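Local coordinates for protein oxidoreductase, Gfo/Idh/MocA family (Vibrio cholerae, PDB 1XEA) that probably binds a nicotinamide adenine dinucleotide, NAD(P), through its Rossmann domain and catalyses an oxidation-reduction reaction on a substrate that is not established, at residues T54-V59 and A81-L86; L147-H152 and D173-S178; T162-D167 and E300-Q305; L196-D201 and N216-I221. One frame throughout, in Å; residues are numbered along the deposited sequence.

Interaction 1 of 4, residues T54-V59 and A81-L86; sequences TDYRDV and AFFLHL
Two phenylalanines project from helix 76-85 and meet the loop 54-59. Phe82 leaves the helix with CG anti to the backbone N (chi1 -177°). The Tyr56 ring turns its CD1-CE1 edge onto one face of Phe82. This is a T-shaped stack, with ring centroids 5.0 Å apart and planes at 80°. Tyr56 CD1 and Tyr56 CE1 both come to 3.5 Å from Phe82 CD2. Leu86 CD1 lies on the opposite face of Phe82, so the ring is held between tyrosine and leucine. Arg57 CG adds a touch at Phe82 CZ. The tip of Phe83 enters the hollow between the Tyr56 backbone and Val59. Phe83 CZ lies by Tyr56 O, and Phe83 CE2 is 4.2 Å from Val59 CG1. Phe82 CD2 sits over the centre of Phe83. Tyr56 also touches Thr78 and Leu79 of the same helix. Both segments lie in the Rossmann domain. Between them the contact is aromatic and apolar, with no hydrogen bond across it.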
loop_
_atom_site.group_PDB
_atom_site.type_symbol
_atom_site.label_atom_id
_atom_site.label_comp_id
_atom_site.label_asym_id
_atom_site.label_seq_id
_atom_site.Cartn_x
_atom_site.Cartn_y
_atom_site.Cartn_z
ATOM N N THR A 54 -16.731 -46.807 4.354
ATOM C CA THR A 54 -17.097 -46.165 5.616
ATOM C C THR A 54 -16.179 -46.557 6.767
ATOM O O THR A 54 -15.958 -45.776 7.695
ATOM C CB THR A 54 -18.540 -46.505 6.028
ATOM O OG1 THR A 54 -19.447 -45.961 5.069
ATOM C CG2 THR A 54 -18.862 -45.910 7.395
ATOM N N ASP A 55 -15.666 -47.780 6.713
ATOM C CA ASP A 55 -14.769 -48.278 7.749
ATOM C C ASP A 55 -13.326 -48.230 7.253
ATOM O O ASP A 55 -12.992 -48.820 6.224
ATOM C CB ASP A 55 -15.141 -49.714 8.122
ATOM C CG ASP A 55 -14.367 -50.221 9.315
ATOM O OD1 ASP A 55 -13.123 -50.298 9.227
ATOM O OD2 ASP A 55 -15.007 -50.538 10.342
ATOM N N TYR A 56 -12.472 -47.538 8.004
ATOM C CA TYR A 56 -11.072 -47.384 7.635
ATOM C C TYR A 56 -10.340 -48.688 7.389
ATOM O O TYR A 56 -9.173 -48.673 7.008
ATOM C CB TYR A 56 -10.332 -46.561 8.696
ATOM C CG TYR A 56 -10.087 -47.265 10.006
ATOM C CD1 TYR A 56 -9.022 -48.152 10.152
ATOM C CD2 TYR A 56 -10.900 -47.020 11.110
ATOM C CE1 TYR A 56 -8.767 -48.780 11.371
ATOM C CE2 TYR A 56 -10.659 -47.640 12.338
ATOM C CZ TYR A 56 -9.589 -48.522 12.465
ATOM O OH TYR A 56 -9.341 -49.141 13.679
ATOM N N ARG A 57 -11.019 -49.815 7.589
ATOM C CA ARG A 57 -10.387 -51.114 7.380
ATOM C C ARG A 57 -10.603 -51.620 5.963
ATOM O O ARG A 57 -9.681 -52.147 5.334
ATOM C CB ARG A 57 -10.925 -52.125 8.388
ATOM C CG ARG A 57 -10.607 -51.748 9.815
ATOM C CD ARG A 57 -11.702 -52.217 10.759
ATOM N NE ARG A 57 -11.754 -51.388 11.958
ATOM C CZ ARG A 57 -12.728 -51.434 12.859
ATOM N NH1 ARG A 57 -13.738 -52.277 12.693
ATOM N NH2 ARG A 57 -12.692 -50.633 13.922
ATOM N N ASP A 58 -11.820 -51.438 5.457
ATOM C CA ASP A 58 -12.163 -51.880 4.110
ATOM C C ASP A 58 -11.259 -51.228 3.078
ATOM O O ASP A 58 -11.149 -51.692 1.943
ATOM C CB ASP A 58 -13.621 -51.539 3.797
ATOM C CG ASP A 58 -14.592 -52.196 4.755
ATOM O OD1 ASP A 58 -14.668 -53.445 4.768
ATOM O OD2 ASP A 58 -15.283 -51.463 5.495
ATOM N N VAL A 59 -10.615 -50.144 3.486
ATOM C CA VAL A 59 -9.719 -49.409 2.612
ATOM C C VAL A 59 -8.637 -50.303 2.003
ATOM O O VAL A 59 -8.234 -50.105 0.861
ATOM C CB VAL A 59 -9.057 -48.240 3.384
ATOM C CG1 VAL A 59 -7.986 -47.581 2.536
ATOM C CG2 VAL A 59 -10.119 -47.218 3.779
ATOM N N ALA A 81 -1.178 -45.478 13.110
ATOM C CA ALA A 81 -0.565 -46.740 13.509
ATOM C C ALA A 81 -1.090 -47.893 12.662
ATOM O O ALA A 81 -0.315 -48.706 12.150
ATOM C CB ALA A 81 -0.840 -47.011 14.981
ATOM N N PHE A 82 -2.408 -47.951 12.504
ATOM C CA PHE A 82 -3.038 -49.015 11.727
ATOM C C PHE A 82 -2.388 -49.257 10.370
ATOM O O PHE A 82 -1.945 -50.370 10.070
ATOM C CB PHE A 82 -4.521 -48.724 11.518
ATOM C CG PHE A 82 -5.248 -49.817 10.792
ATOM C CD1 PHE A 82 -5.325 -51.098 11.337
ATOM C CD2 PHE A 82 -5.865 -49.569 9.573
ATOM C CE1 PHE A 82 -6.015 -52.116 10.681
ATOM C CE2 PHE A 82 -6.558 -50.580 8.908
ATOM C CZ PHE A 82 -6.633 -51.858 9.462
ATOM N N PHE A 83 -2.327 -48.220 9.546
ATOM C CA PHE A 83 -1.735 -48.380 8.228
ATOM C C PHE A 83 -0.222 -48.422 8.284
ATOM O O PHE A 83 0.420 -48.973 7.391
ATOM C CB PHE A 83 -2.194 -47.264 7.300
ATOM C CG PHE A 83 -3.680 -47.179 7.164
ATOM C CD1 PHE A 83 -4.431 -46.446 8.074
ATOM C CD2 PHE A 83 -4.335 -47.853 6.140
ATOM C CE1 PHE A 83 -5.813 -46.383 7.965
ATOM C CE2 PHE A 83 -5.716 -47.796 6.022
ATOM C CZ PHE A 83 -6.457 -47.059 6.935
ATOM N N LEU A 84 0.351 -47.841 9.331
ATOM C CA LEU A 84 1.798 -47.854 9.468
ATOM C C LEU A 84 2.269 -49.280 9.696
ATOM O O LEU A 84 3.324 -49.683 9.194
ATOM C CB LEU A 84 2.238 -46.964 10.624
ATOM C CG LEU A 84 2.244 -45.479 10.292
ATOM C CD1 LEU A 84 2.654 -44.709 11.529
ATOM C CD2 LEU A 84 3.214 -45.206 9.150
ATOM N N HIS A 85 1.488 -50.049 10.450
ATOM C CA HIS A 85 1.846 -51.429 10.715
ATOM C C HIS A 85 1.624 -52.275 9.455
ATOM O O HIS A 85 2.435 -53.148 9.120
ATOM C CB HIS A 85 1.028 -51.967 11.889
ATOM C CG HIS A 85 1.261 -53.418 12.159
ATOM N ND1 HIS A 85 2.375 -54.095 11.707
ATOM C CD2 HIS A 85 0.491 -54.342 12.781
ATOM C CE1 HIS A 85 2.277 -55.372 12.031
ATOM N NE2 HIS A 85 1.141 -55.548 12.685
ATOM N N LEU A 86 0.524 -52.008 8.758
ATOM C CA LEU A 86 0.207 -52.719 7.526
ATOM C C LEU A 86 1.243 -52.390 6.453
ATOM O O LEU A 86 1.156 -52.875 5.325
ATOM C CB LEU A 86 -1.173 -52.308 7.025
ATOM C CG LEU A 86 -2.318 -52.596 7.989
ATOM C CD1 LEU A 86 -3.567 -51.831 7.569
ATOM C CD2 LEU A 86 -2.577 -54.090 8.021
#

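Interaction 2 of 4, residues L147-H152 and D173-S178; sequences LRWEKH and DSVNLS
Leu147 lies near the start of strand 146-152, and Leu147 CD2 meets Leu177 CD1 at 3.5 Å. The two leucines cross at about a right angle. Leu136 of helix 134-138 touches both of them. Leu147 O also lies near Val175 CG1. Arg148 points away from the helix, and its NE forms a salt bridge with Glu150 OE2. That carboxylate oxygen also pairs with Arg148 of the second subunit. Trp149 carries most of the remaining contact. Its CG is anti to the backbone N (chi1 -156°), which brings one face of the indole to Ser174. Ser174 CB stands over the six-membered ring of Trp149, 3.5 Å from its centroid and 13° off the normal, a CH-pi contact. Val175 CG2 packs on Trp149 CB at 3.2 Å. Glu150 OE1 takes a hydrogen bond from His152 NE2 through its anti lone pair. The strand belongs to the large mixed sheet, and the helix end covers one side of it. The buried polar ends are satisfied elsewhere: Trp149 NE1 bonds Glu224 OE1, and Ser174 OG bonds His170 O. No hydrogen bond crosses between the segments. They meet through apolar carbons and the CH-pi contact, while Arg148 and Glu150 direct their charges to the second subunit.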
loop_
_atom_site.group_PDB
_atom_site.type_symbol
_atom_site.label_atom_id
_atom_site.label_comp_id
_atom_site.label_asym_id
_atom_site.label_seq_id
_atom_site.Cartn_x
_atom_site.Cartn_y
_atom_site.Cartn_z
ATOM N N LEU A 147 13.944 -14.282 10.979
ATOM C CA LEU A 147 12.735 -14.709 10.295
ATOM C C LEU A 147 11.594 -14.639 11.310
ATOM O O LEU A 147 11.637 -15.306 12.344
ATOM C CB LEU A 147 12.881 -16.141 9.763
ATOM C CG LEU A 147 11.622 -16.770 9.142
ATOM C CD1 LEU A 147 11.267 -16.045 7.861
ATOM C CD2 LEU A 147 11.838 -18.247 8.887
ATOM N N ARG A 148 10.586 -13.823 11.020
ATOM C CA ARG A 148 9.451 -13.656 11.915
ATOM C C ARG A 148 8.161 -14.046 11.228
ATOM O O ARG A 148 7.795 -13.494 10.188
ATOM C CB ARG A 148 9.354 -12.203 12.383
ATOM C CG ARG A 148 8.136 -11.901 13.240
ATOM C CD ARG A 148 8.208 -10.495 13.808
ATOM N NE ARG A 148 8.052 -9.467 12.792
ATOM C CZ ARG A 148 8.604 -8.259 12.856
ATOM N NH1 ARG A 148 9.362 -7.919 13.897
ATOM N NH2 ARG A 148 8.391 -7.387 11.874
ATOM N N TRP A 149 7.456 -14.997 11.820
ATOM C CA TRP A 149 6.202 -15.442 11.255
ATOM C C TRP A 149 5.065 -15.004 12.189
ATOM O O TRP A 149 4.989 -15.451 13.325
ATOM C CB TRP A 149 6.241 -16.966 11.109
ATOM C CG TRP A 149 5.317 -17.476 10.055
ATOM C CD1 TRP A 149 3.950 -17.399 10.054
ATOM C CD2 TRP A 149 5.684 -18.093 8.825
ATOM N NE1 TRP A 149 3.449 -17.927 8.903
ATOM C CE2 TRP A 149 4.490 -18.364 8.126
ATOM C CE3 TRP A 149 6.909 -18.446 8.238
ATOM C CZ2 TRP A 149 4.482 -18.969 6.868
ATOM C CZ3 TRP A 149 6.895 -19.047 6.992
ATOM C CH2 TRP A 149 5.690 -19.303 6.323
ATOM N N GLU A 150 4.208 -14.106 11.715
ATOM C CA GLU A 150 3.072 -13.623 12.491
ATOM C C GLU A 150 1.777 -14.180 11.888
ATOM O O GLU A 150 1.581 -14.151 10.671
ATOM C CB GLU A 150 3.012 -12.093 12.453
ATOM C CG GLU A 150 4.228 -11.389 13.044
ATOM C CD GLU A 150 4.122 -9.866 13.009
ATOM O OE1 GLU A 150 3.160 -9.315 13.591
ATOM O OE2 GLU A 150 5.008 -9.221 12.399
ATOM N N LYS A 151 0.902 -14.695 12.739
ATOM C CA LYS A 151 -0.375 -15.217 12.280
ATOM C C LYS A 151 -1.362 -14.821 13.352
ATOM O O LYS A 151 -1.404 -15.434 14.419
ATOM C CB LYS A 151 -0.332 -16.734 12.145
ATOM C CG LYS A 151 -1.540 -17.306 11.428
ATOM C CD LYS A 151 -1.472 -18.825 11.356
ATOM C CE LYS A 151 -2.570 -19.372 10.462
ATOM N NZ LYS A 151 -3.918 -18.942 10.920
ATOM N N HIS A 152 -2.155 -13.794 13.069
ATOM C CA HIS A 152 -3.107 -13.297 14.048
ATOM C C HIS A 152 -4.557 -13.536 13.644
ATOM O O HIS A 152 -4.860 -13.733 12.468
ATOM C CB HIS A 152 -2.879 -11.795 14.289
ATOM C CG HIS A 152 -1.444 -11.419 14.532
ATOM N ND1 HIS A 152 -0.547 -12.248 15.171
ATOM C CD2 HIS A 152 -0.762 -10.283 14.248
ATOM C CE1 HIS A 152 0.625 -11.642 15.267
ATOM N NE2 HIS A 152 0.520 -10.448 14.714
ATOM N N ASP A 173 6.292 -24.051 13.593
ATOM C CA ASP A 173 7.010 -24.968 12.721
ATOM C C ASP A 173 7.647 -24.249 11.539
ATOM O O ASP A 173 8.811 -24.484 11.207
ATOM C CB ASP A 173 6.083 -26.049 12.166
ATOM C CG ASP A 173 6.755 -26.881 11.074
ATOM O OD1 ASP A 173 7.606 -27.734 11.389
ATOM O OD2 ASP A 173 6.451 -26.673 9.887
ATOM N N SER A 174 6.872 -23.384 10.893
ATOM C CA SER A 174 7.349 -22.644 9.732
ATOM C C SER A 174 8.644 -21.897 9.989
ATOM O O SER A 174 9.406 -21.620 9.069
ATOM C CB SER A 174 6.281 -21.657 9.262
ATOM O OG SER A 174 5.104 -22.337 8.897
ATOM N N VAL A 175 8.891 -21.589 11.250
ATOM C CA VAL A 175 10.073 -20.854 11.632
ATOM C C VAL A 175 11.143 -21.759 12.212
ATOM O O VAL A 175 12.311 -21.392 12.255
ATOM C CB VAL A 175 9.692 -19.792 12.666
ATOM C CG1 VAL A 175 10.918 -19.119 13.194
ATOM C CG2 VAL A 175 8.768 -18.762 12.029
ATOM N N ASN A 176 10.727 -22.949 12.644
ATOM C CA ASN A 176 11.611 -23.938 13.268
ATOM C C ASN A 176 12.628 -24.559 12.302
ATOM O O ASN A 176 12.620 -25.760 12.047
ATOM C CB ASN A 176 10.756 -25.030 13.905
ATOM C CG ASN A 176 11.521 -25.848 14.904
ATOM O OD1 ASN A 176 12.725 -25.667 15.076
ATOM N ND2 ASN A 176 10.830 -26.748 15.586
ATOM N N LEU A 177 13.522 -23.720 11.794
ATOM C CA LEU A 177 14.532 -24.139 10.840
ATOM C C LEU A 177 15.798 -24.676 11.502
ATOM O O LEU A 177 16.749 -25.052 10.820
ATOM C CB LEU A 177 14.883 -22.954 9.945
ATOM C CG LEU A 177 13.719 -22.281 9.208
ATOM C CD1 LEU A 177 14.149 -20.911 8.743
ATOM C CD2 LEU A 177 13.260 -23.138 8.039
ATOM N N SER A 178 15.817 -24.697 12.830
ATOM C CA SER A 178 16.983 -25.174 13.570
ATOM C C SER A 178 16.665 -26.433 14.376
ATOM O O SER A 178 17.481 -26.896 15.178
ATOM C CB SER A 178 17.463 -24.086 14.528
ATOM O OG SER A 178 16.559 -23.936 15.615
#

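Interaction 3 of 4, residues T162-D167 and E300-Q305; sequences TFVFDD and EAICQQ
Cys303 SG sits at the tight centre of this helix pair. The sulfur is anti to its carbonyl carbon (chi1 -83°) and is turned to Val164. Cys303 SG lies 3.6 Å from Val164 CB and touches both methyls as well. At the edge of the Phe165 ring, Cys303 SG is 3.8 Å from Phe165 CE1. It lies 85° off the ring normal, a sulfur-aromatic contact made in the ring plane. The helices 160-175 and 286-311 run antiparallel here. Their local axes are 169° apart in direction and come within 9.7 Å. Both belong to the layer of helices packed on the large mixed sheet, where Ile302 touches Leu200 and Val202 of strand 196-206. Toward that sheet the pair is looser, with Val164 CG2 and Ile302 CG2 4.4 Å apart. The other flank is partly open to solvent. There the Glu300 chain bends at chi2 and brings Glu300 CG to the edge of the Phe165 ring, 3.8 Å from Phe165 CZ. Glu300 OE2 also approaches Phe165 CZ, and this oxygen forms a salt bridge with Arg161. Glu300 OE1 accepts from Gln304 NE2 at 2.6 Å, one turn further along the same helix.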
loop_
_atom_site.group_PDB
_atom_site.type_symbol
_atom_site.label_atom_id
_atom_site.label_comp_id
_atom_site.label_asym_id
_atom_site.label_seq_id
_atom_site.Cartn_x
_atom_site.Cartn_y
_atom_site.Cartn_z
ATOM N N THR A 162 -5.541 -26.522 22.333
ATOM C CA THR A 162 -6.011 -26.271 20.981
ATOM C C THR A 162 -5.222 -25.167 20.302
ATOM O O THR A 162 -4.731 -25.330 19.187
ATOM C CB THR A 162 -7.482 -25.867 20.976
ATOM O OG1 THR A 162 -8.250 -26.864 21.656
ATOM C CG2 THR A 162 -7.985 -25.736 19.548
ATOM N N PHE A 163 -5.122 -24.035 20.984
ATOM C CA PHE A 163 -4.402 -22.877 20.477
ATOM C C PHE A 163 -3.019 -23.269 19.964
ATOM O O PHE A 163 -2.631 -22.875 18.872
ATOM C CB PHE A 163 -4.277 -21.849 21.601
ATOM C CG PHE A 163 -3.650 -20.542 21.192
ATOM C CD1 PHE A 163 -4.405 -19.375 21.190
ATOM C CD2 PHE A 163 -2.287 -20.450 20.946
ATOM C CE1 PHE A 163 -3.815 -18.141 20.961
ATOM C CE2 PHE A 163 -1.694 -19.215 20.715
ATOM C CZ PHE A 163 -2.462 -18.060 20.730
ATOM N N VAL A 164 -2.284 -24.053 20.742
ATOM C CA VAL A 164 -0.950 -24.441 20.330
ATOM C C VAL A 164 -0.892 -25.563 19.313
ATOM O O VAL A 164 -0.322 -25.397 18.238
ATOM C CB VAL A 164 -0.078 -24.844 21.530
ATOM C CG1 VAL A 164 1.317 -25.223 21.059
ATOM C CG2 VAL A 164 0.009 -23.696 22.520
ATOM N N PHE A 165 -1.470 -26.710 19.628
ATOM C CA PHE A 165 -1.400 -27.815 18.688
ATOM C C PHE A 165 -2.189 -27.651 17.399
ATOM O O PHE A 165 -1.777 -28.155 16.356
ATOM C CB PHE A 165 -1.788 -29.125 19.375
ATOM C CG PHE A 165 -0.656 -29.763 20.123
ATOM C CD1 PHE A 165 -0.268 -29.287 21.369
ATOM C CD2 PHE A 165 0.047 -30.819 19.566
ATOM C CE1 PHE A 165 0.808 -29.853 22.045
ATOM C CE2 PHE A 165 1.122 -31.387 20.237
ATOM C CZ PHE A 165 1.499 -30.901 21.478
ATOM N N ASP A 166 -3.305 -26.939 17.441
ATOM C CA ASP A 166 -4.094 -26.786 16.227
ATOM C C ASP A 166 -3.923 -25.460 15.489
ATOM O O ASP A 166 -4.531 -25.248 14.438
ATOM C CB ASP A 166 -5.573 -27.014 16.538
ATOM C CG ASP A 166 -5.831 -28.383 17.129
ATOM O OD1 ASP A 166 -5.542 -29.399 16.450
ATOM O OD2 ASP A 166 -6.320 -28.446 18.279
ATOM N N ASP A 167 -3.081 -24.576 16.013
ATOM C CA ASP A 167 -2.903 -23.280 15.376
ATOM C C ASP A 167 -1.467 -22.783 15.387
ATOM O O ASP A 167 -0.796 -22.786 14.353
ATOM C CB ASP A 167 -3.812 -22.266 16.067
ATOM C CG ASP A 167 -4.371 -21.244 15.113
ATOM O OD1 ASP A 167 -4.149 -21.380 13.893
ATOM O OD2 ASP A 167 -5.046 -20.304 15.579
ATOM N N GLU A 300 4.646 -29.262 22.675
ATOM C CA GLU A 300 4.364 -29.917 23.946
ATOM C C GLU A 300 4.943 -29.081 25.074
ATOM O O GLU A 300 4.240 -28.722 26.022
ATOM C CB GLU A 300 4.999 -31.307 23.973
ATOM C CG GLU A 300 3.993 -32.446 23.931
ATOM C CD GLU A 300 3.056 -32.426 25.119
ATOM O OE1 GLU A 300 3.556 -32.423 26.267
ATOM O OE2 GLU A 300 1.823 -32.415 24.902
ATOM N N ALA A 301 6.233 -28.775 24.947
ATOM C CA ALA A 301 6.964 -27.986 25.928
ATOM C C ALA A 301 6.263 -26.670 26.203
ATOM O O ALA A 301 6.068 -26.284 27.356
ATOM C CB ALA A 301 8.363 -27.727 25.430
ATOM N N ILE A 302 5.873 -25.981 25.139
ATOM C CA ILE A 302 5.199 -24.699 25.281
ATOM C C ILE A 302 3.913 -24.830 26.090
ATOM O O ILE A 302 3.668 -24.047 27.012
ATOM C CB ILE A 302 4.903 -24.079 23.895
ATOM C CG1 ILE A 302 6.233 -23.774 23.189
ATOM C CG2 ILE A 302 4.060 -22.821 24.050
ATOM C CD1 ILE A 302 6.110 -23.343 21.744
ATOM N N CYS A 303 3.104 -25.834 25.758
ATOM C CA CYS A 303 1.838 -26.070 26.454
ATOM C C CYS A 303 2.011 -26.271 27.947
ATOM O O CYS A 303 1.271 -25.709 28.753
ATOM C CB CYS A 303 1.142 -27.297 25.875
ATOM S SG CYS A 303 0.192 -26.956 24.409
ATOM N N GLN A 304 2.992 -27.090 28.306
ATOM C CA GLN A 304 3.261 -27.378 29.699
ATOM C C GLN A 304 3.703 -26.168 30.493
ATOM O O GLN A 304 3.056 -25.813 31.473
ATOM C CB GLN A 304 4.291 -28.490 29.812
ATOM C CG GLN A 304 3.658 -29.848 29.578
ATOM C CD GLN A 304 4.659 -30.969 29.618
ATOM O OE1 GLN A 304 5.387 -31.129 30.596
ATOM N NE2 GLN A 304 4.705 -31.760 28.556
ATOM N N GLN A 305 4.786 -25.522 30.083
ATOM C CA GLN A 305 5.240 -24.364 30.827
ATOM C C GLN A 305 4.117 -23.346 31.071
ATOM O O GLN A 305 4.089 -22.696 32.116
ATOM C CB GLN A 305 6.417 -23.697 30.117
ATOM C CG GLN A 305 7.075 -22.629 30.967
ATOM C CD GLN A 305 8.326 -22.050 30.321
ATOM O OE1 GLN A 305 8.291 -21.587 29.181
ATOM N NE2 GLN A 305 9.440 -22.063 31.055
#

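Interaction 4 of 4, residues L196-D201 and N216-I221; sequences LLARLD and NRQFGI
One backbone hydrogen bond links the segments. Arg217 N donates to Ala198 O at 2.8 Å, nearly along the C=O axis, although the N-H...O angle is 136°, so the bond is not straight. Beside it, Arg199 and Asn216 form an antiparallel non-hydrogen-bonded pair, with their CA atoms 4.0 Å apart. The side-chain contacts are few and of van der Waals kind. Arg199 CB packs against the amide of Asn216, 3.7 Å from Asn216 CG. Ala198 CB lies against the Gln218 side chain, 3.6 Å from Gln218 CG. Within the second segment, Asn216 OD1 accepts from Gln218 N at 2.9 Å. This Asx turn bends the chain out of the strand. The charged ends lead away from the contact. Arg199 NH1 forms a salt bridge with Asp201 OD2 at 2.6 Å, and Arg217 NH1 pairs with Asp167 of helix 160-175. The loop goes on to the second subunit, where Phe219 meets its Trp246. Ala198 and Arg199 together stand opposite His191 of strand 186-193, a classic beta bulge in strand 196-206.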
loop_
_atom_site.group_PDB
_atom_site.type_symbol
_atom_site.label_atom_id
_atom_site.label_comp_id
_atom_site.label_asym_id
_atom_site.label_seq_id
_atom_site.Cartn_x
_atom_site.Cartn_y
_atom_site.Cartn_z
ATOM N N LEU A 196 -8.744 -17.782 28.768
ATOM C CA LEU A 196 -8.131 -18.395 27.591
ATOM C C LEU A 196 -6.795 -17.767 27.174
ATOM O O LEU A 196 -6.353 -16.767 27.737
ATOM C CB LEU A 196 -9.116 -18.326 26.429
ATOM C CG LEU A 196 -10.494 -18.876 26.778
ATOM C CD1 LEU A 196 -11.441 -18.620 25.633
ATOM C CD2 LEU A 196 -10.394 -20.355 27.099
ATOM N N LEU A 197 -6.157 -18.377 26.183
ATOM C CA LEU A 197 -4.895 -17.874 25.680
ATOM C C LEU A 197 -5.249 -16.896 24.569
ATOM O O LEU A 197 -5.947 -17.261 23.618
ATOM C CB LEU A 197 -4.041 -19.003 25.108
ATOM C CG LEU A 197 -2.526 -18.872 25.314
ATOM C CD1 LEU A 197 -1.827 -19.823 24.370
ATOM C CD2 LEU A 197 -2.062 -17.450 25.082
ATOM N N ALA A 198 -4.783 -15.655 24.707
ATOM C CA ALA A 198 -5.049 -14.607 23.727
ATOM C C ALA A 198 -3.901 -14.520 22.720
ATOM O O ALA A 198 -4.129 -14.645 21.518
ATOM C CB ALA A 198 -5.253 -13.264 24.433
ATOM N N ARG A 199 -2.676 -14.312 23.203
ATOM C CA ARG A 199 -1.523 -14.242 22.309
ATOM C C ARG A 199 -0.323 -14.999 22.867
ATOM O O ARG A 199 -0.100 -15.021 24.078
ATOM C CB ARG A 199 -1.105 -12.797 22.042
ATOM C CG ARG A 199 -0.363 -12.207 23.188
ATOM C CD ARG A 199 0.535 -11.074 22.795
ATOM N NE ARG A 199 1.270 -10.658 23.982
ATOM C CZ ARG A 199 2.269 -11.351 24.525
ATOM N NH1 ARG A 199 2.670 -12.490 23.983
ATOM N NH2 ARG A 199 2.851 -10.926 25.637
ATOM N N LEU A 200 0.451 -15.602 21.967
ATOM C CA LEU A 200 1.635 -16.391 22.317
ATOM C C LEU A 200 2.807 -15.939 21.451
ATOM O O LEU A 200 2.655 -15.759 20.244
ATOM C CB LEU A 200 1.351 -17.875 22.067
ATOM C CG LEU A 200 2.400 -18.896 22.478
ATOM C CD1 LEU A 200 2.605 -18.845 23.981
ATOM C CD2 LEU A 200 1.955 -20.277 22.047
ATOM N N ASP A 201 3.970 -15.756 22.063
ATOM C CA ASP A 201 5.149 -15.318 21.326
ATOM C C ASP A 201 6.396 -16.092 21.704
ATOM O O ASP A 201 6.956 -15.899 22.785
ATOM C CB ASP A 201 5.394 -13.827 21.550
ATOM C CG ASP A 201 4.336 -12.955 20.899
ATOM O OD1 ASP A 201 4.109 -13.103 19.680
ATOM O OD2 ASP A 201 3.730 -12.116 21.600
ATOM N N ASN A 216 -1.371 -13.642 17.783
ATOM C CA ASN A 216 -2.246 -12.879 18.653
ATOM C C ASN A 216 -3.652 -13.130 18.156
ATOM O O ASN A 216 -4.112 -12.483 17.213
ATOM C CB ASN A 216 -1.926 -11.391 18.568
ATOM C CG ASN A 216 -2.678 -10.587 19.591
ATOM O OD1 ASN A 216 -3.796 -10.930 19.962
ATOM N ND2 ASN A 216 -2.075 -9.505 20.052
ATOM N N ARG A 217 -4.331 -14.084 18.782
ATOM C CA ARG A 217 -5.683 -14.415 18.367
ATOM C C ARG A 217 -6.734 -13.471 18.913
ATOM O O ARG A 217 -7.926 -13.773 18.912
ATOM C CB ARG A 217 -5.990 -15.865 18.714
ATOM C CG ARG A 217 -5.227 -16.791 17.808
ATOM C CD ARG A 217 -5.471 -18.214 18.131
ATOM N NE ARG A 217 -6.871 -18.560 18.031
ATOM C CZ ARG A 217 -7.311 -19.808 18.074
ATOM N NH1 ARG A 217 -6.452 -20.808 18.213
ATOM N NH2 ARG A 217 -8.606 -20.052 17.965
ATOM N N GLN A 218 -6.272 -12.318 19.378
ATOM C CA GLN A 218 -7.147 -11.266 19.878
ATOM C C GLN A 218 -6.607 -9.997 19.244
ATOM O O GLN A 218 -6.490 -8.965 19.901
ATOM C CB GLN A 218 -7.070 -11.141 21.400
ATOM C CG GLN A 218 -7.887 -12.164 22.178
ATOM C CD GLN A 218 -8.509 -11.551 23.431
ATOM O OE1 GLN A 218 -7.818 -10.882 24.211
ATOM N NE2 GLN A 218 -9.811 -11.778 23.631
ATOM N N PHE A 219 -6.266 -10.094 17.963
ATOM C CA PHE A 219 -5.710 -8.978 17.200
ATOM C C PHE A 219 -6.847 -8.171 16.562
ATOM O O PHE A 219 -7.974 -8.653 16.448
ATOM C CB PHE A 219 -4.777 -9.536 16.115
ATOM C CG PHE A 219 -3.772 -8.548 15.585
ATOM C CD1 PHE A 219 -2.819 -7.979 16.427
ATOM C CD2 PHE A 219 -3.741 -8.232 14.231
ATOM C CE1 PHE A 219 -1.842 -7.125 15.927
ATOM C CE2 PHE A 219 -2.767 -7.378 13.723
ATOM C CZ PHE A 219 -1.815 -6.820 14.575
ATOM N N GLY A 220 -6.542 -6.951 16.139
ATOM C CA GLY A 220 -7.557 -6.115 15.522
ATOM C C GLY A 220 -8.086 -6.655 14.205
ATOM O O GLY A 220 -9.153 -6.250 13.732
ATOM N N ILE A 221 -7.348 -7.585 13.604
ATOM C CA ILE A 221 -7.746 -8.174 12.324
ATOM C C ILE A 221 -7.063 -9.527 12.121
ATOM O O ILE A 221 -6.054 -9.828 12.758
ATOM C CB ILE A 221 -7.376 -7.227 11.142
ATOM C CG1 ILE A 221 -8.153 -7.606 9.877
ATOM C CG2 ILE A 221 -5.898 -7.320 10.839
ATOM C CD1 ILE A 221 -8.073 -6.546 8.797
#

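In the fold
Interaction 1 stands alone in the Rossmann domain, and its centre is about 34, 28 and 38 Å from those of interactions 2, 3 and 4. The other three lie together around the large mixed sheet, with centres about 14 to 16 Å apart. Helix 160-175 joins interactions 2 and 3. A salt bridge from Asp167 OD2 to Arg217 NH1, 3.0 Å long, joins interaction 3 to interaction 4, and Phe163 packs there on Leu197 and Arg217. His152 brings interaction 2 against Phe219 of interaction 4. Both of these contacts also reach the second subunit. The bound nickel ion is about 12 Å from the side chain of Leu177 in interaction 2.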